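Long-range contact in N-acylethanolamine-hydrolyzing acid amidase subunit beta (Caenorhabditis elegans, PDB 6DY3), which probably hydrolyses bioactive fatty acid amides such as N-palmitoylethanolamine to ethanolamine and free fatty acids, as the beta subunit of a self-cleaved heterodimer: residues Leu81-Thr86 and Asn140-Ala145. Sequence-based numbering, arbitrary orientation.
Sequences LMEFYT and NRWSAA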
loop_
_atom_site.group_PDB
_atom_site.type_symbol
_atom_site.label_atom_id
_atom_site.label_comp_id
_atom_site.label_asym_id
_atom_site.label_seq_id
_atom_site.Cartn_x
_atom_site.Cartn_y
_atom_site.Cartn_z
ATOM N N LEU B 81 18.762 -11.165 5.501
ATOM C CA LEU B 81 19.019 -10.545 6.795
ATOM C C LEU B 81 18.921 -9.033 6.698
ATOM O O LEU B 81 18.343 -8.382 7.581
ATOM C CB LEU B 81 20.399 -10.935 7.311
ATOM C CG LEU B 81 20.559 -12.373 7.794
ATOM C CD1 LEU B 81 21.921 -12.505 8.429
ATOM C CD2 LEU B 81 19.470 -12.794 8.760
ATOM N N MET B 82 19.498 -8.453 5.644
ATOM C CA MET B 82 19.417 -7.012 5.454
ATOM C C MET B 82 17.992 -6.568 5.133
ATOM O O MET B 82 17.593 -5.463 5.515
ATOM C CB MET B 82 20.380 -6.586 4.333
ATOM C CG MET B 82 20.624 -5.100 4.226
ATOM S SD MET B 82 21.270 -4.391 5.751
ATOM C CE MET B 82 21.335 -2.648 5.316
ATOM N N GLU B 83 17.210 -7.403 4.440
ATOM C CA GLU B 83 15.807 -7.080 4.193
ATOM C C GLU B 83 15.028 -7.023 5.500
ATOM O O GLU B 83 14.305 -6.057 5.769
ATOM C CB GLU B 83 15.180 -8.112 3.246
ATOM C CG GLU B 83 15.794 -8.166 1.840
ATOM C CD GLU B 83 15.170 -7.177 0.856
ATOM O OE1 GLU B 83 14.264 -6.410 1.251
ATOM O OE2 GLU B 83 15.589 -7.171 -0.325
ATOM N N PHE B 84 15.158 -8.063 6.325
ATOM C CA PHE B 84 14.486 -8.070 7.621
ATOM C C PHE B 84 14.978 -6.934 8.505
ATOM O O PHE B 84 14.203 -6.360 9.278
ATOM C CB PHE B 84 14.704 -9.413 8.314
ATOM C CG PHE B 84 13.727 -10.477 7.904
ATOM C CD1 PHE B 84 13.109 -11.274 8.859
ATOM C CD2 PHE B 84 13.426 -10.684 6.566
ATOM C CE1 PHE B 84 12.209 -12.260 8.488
ATOM C CE2 PHE B 84 12.522 -11.669 6.185
ATOM C CZ PHE B 84 11.913 -12.458 7.148
ATOM N N TYR B 85 16.266 -6.597 8.413
ATOM C CA TYR B 85 16.827 -5.555 9.266
ATOM C C TYR B 85 16.171 -4.204 8.994
ATOM O O TYR B 85 15.759 -3.503 9.925
ATOM C CB TYR B 85 18.337 -5.472 9.059
ATOM C CG TYR B 85 19.005 -4.327 9.786
ATOM C CD1 TYR B 85 19.170 -4.356 11.165
ATOM C CD2 TYR B 85 19.487 -3.222 9.093
ATOM C CE1 TYR B 85 19.786 -3.315 11.837
ATOM C CE2 TYR B 85 20.106 -2.176 9.754
ATOM C CZ TYR B 85 20.254 -2.227 11.127
ATOM O OH TYR B 85 20.869 -1.189 11.793
ATOM N N THR B 86 16.068 -3.820 7.720
ATOM C CA THR B 86 15.491 -2.520 7.399
ATOM C C THR B 86 13.988 -2.496 7.657
ATOM O O THR B 86 13.444 -1.455 8.040
ATOM C CB THR B 86 15.775 -2.164 5.941
ATOM O OG1 THR B 86 15.101 -3.091 5.085
ATOM C CG2 THR B 86 17.265 -2.227 5.656
ATOM N N ASN B 140 16.148 2.416 -2.885
ATOM C CA ASN B 140 17.186 1.485 -3.297
ATOM C C ASN B 140 17.805 0.815 -2.082
ATOM O O ASN B 140 17.565 1.196 -0.936
ATOM C CB ASN B 140 18.265 2.207 -4.113
ATOM C CG ASN B 140 17.710 2.878 -5.351
ATOM O OD1 ASN B 140 16.906 2.297 -6.077
ATOM N ND2 ASN B 140 18.130 4.115 -5.594
ATOM N N ARG B 141 18.611 -0.204 -2.354
ATOM C CA ARG B 141 19.378 -0.874 -1.320
ATOM C C ARG B 141 20.506 0.061 -0.852
ATOM O O ARG B 141 21.412 0.353 -1.644
ATOM C CB ARG B 141 19.960 -2.182 -1.842
ATOM C CG ARG B 141 18.915 -3.245 -2.109
ATOM C CD ARG B 141 19.541 -4.470 -2.743
ATOM N NE ARG B 141 18.618 -5.601 -2.794
ATOM C CZ ARG B 141 18.880 -6.753 -3.410
ATOM N NH1 ARG B 141 20.039 -6.925 -4.037
ATOM N NH2 ARG B 141 17.981 -7.735 -3.399
ATOM N N TRP B 142 20.487 0.542 0.398
ATOM C CA TRP B 142 19.437 0.291 1.400
ATOM C C TRP B 142 18.995 1.588 2.053
ATOM O O TRP B 142 18.210 1.569 2.999
ATOM C CB TRP B 142 19.943 -0.682 2.466
ATOM C CG TRP B 142 20.306 -2.033 1.923
ATOM C CD1 TRP B 142 21.540 -2.451 1.524
ATOM C CD2 TRP B 142 19.424 -3.146 1.728
ATOM N NE1 TRP B 142 21.482 -3.751 1.087
ATOM C CE2 TRP B 142 20.194 -4.201 1.200
ATOM C CE3 TRP B 142 18.060 -3.352 1.947
ATOM C CZ2 TRP B 142 19.647 -5.445 0.891
ATOM C CZ3 TRP B 142 17.518 -4.585 1.636
ATOM C CH2 TRP B 142 18.310 -5.616 1.114
ATOM N N SER B 143 19.479 2.714 1.533
ATOM C CA SER B 143 19.159 4.001 2.137
ATOM C C SER B 143 19.034 5.143 1.138
ATOM O O SER B 143 18.702 6.255 1.552
ATOM C CB SER B 143 20.234 4.335 3.176
ATOM O OG SER B 143 21.511 4.335 2.567
ATOM N N ALA B 144 19.295 4.925 -0.144
ATOM C CA ALA B 144 19.203 5.974 -1.146
ATOM C C ALA B 144 17.861 5.901 -1.863
ATOM O O ALA B 144 17.164 4.883 -1.829
ATOM C CB ALA B 144 20.347 5.861 -2.157
ATOM N N ALA B 145 17.500 7.008 -2.508
ATOM C CA ALA B 145 16.258 7.083 -3.255
ATOM C C ALA B 145 16.479 7.853 -4.550
ATOM O O ALA B 145 17.270 8.798 -4.605
ATOM C CB ALA B 145 15.155 7.751 -2.432
#
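One turn and a half of helix 76-89 faces the turn that joins strands 134-139 and 145-149, and the two backbones come closest at T86 and W142, whose CA atoms lie 7.7 Å apart. Between them stands the indole of W142, the residue that follows a cis peptide bond and supplies nearly all of the loop's share of the contact. Its two faces are occupied by neighbours of different origin: CG of R141, the preceding residue, lies over one, and M82 from the helix over the other. M82 starts with CG anti to its backbone N (chi1 -167°) and then bends at chi2 (58°), so that the thioether runs across the indole. M82 CG makes a CH-pi contact with the five-membered ring of W142, and M82 SD sits almost straight above that ring, 4.5 Å from its centroid, a Met-aromatic contact; M82 CE continues along the same face to 3.6 Å from W142 CG. E83 comes in at the edge of the indole instead, with CD near the ring plane. Its carboxylate meets the rim of the six-membered ring, E83 OE2 lying 3.4 Å from W142 CH2, with the two planes 82° apart. In this choloylglycine hydrolase-family chain of the Ntn clan, the contact thus joins a helix to the hairpin turn between the last two strands of a seven-stranded antiparallel sheet; N140 N to A144 O, 2.9 Å, is a backbone hydrogen bond across that turn. The extended side chain of R141 brings its guanidinium toward the same carboxylate, but R141 NH2 stays 3.9 Å from E83 OE2, a long salt bridge, while NH2 also donates to the carbonyl of G74. About one turn further along the helix from M82, CG2 of T86 approaches CE3 of W142 obliquely at 4.0 Å. P121 packs against both E83 and W142.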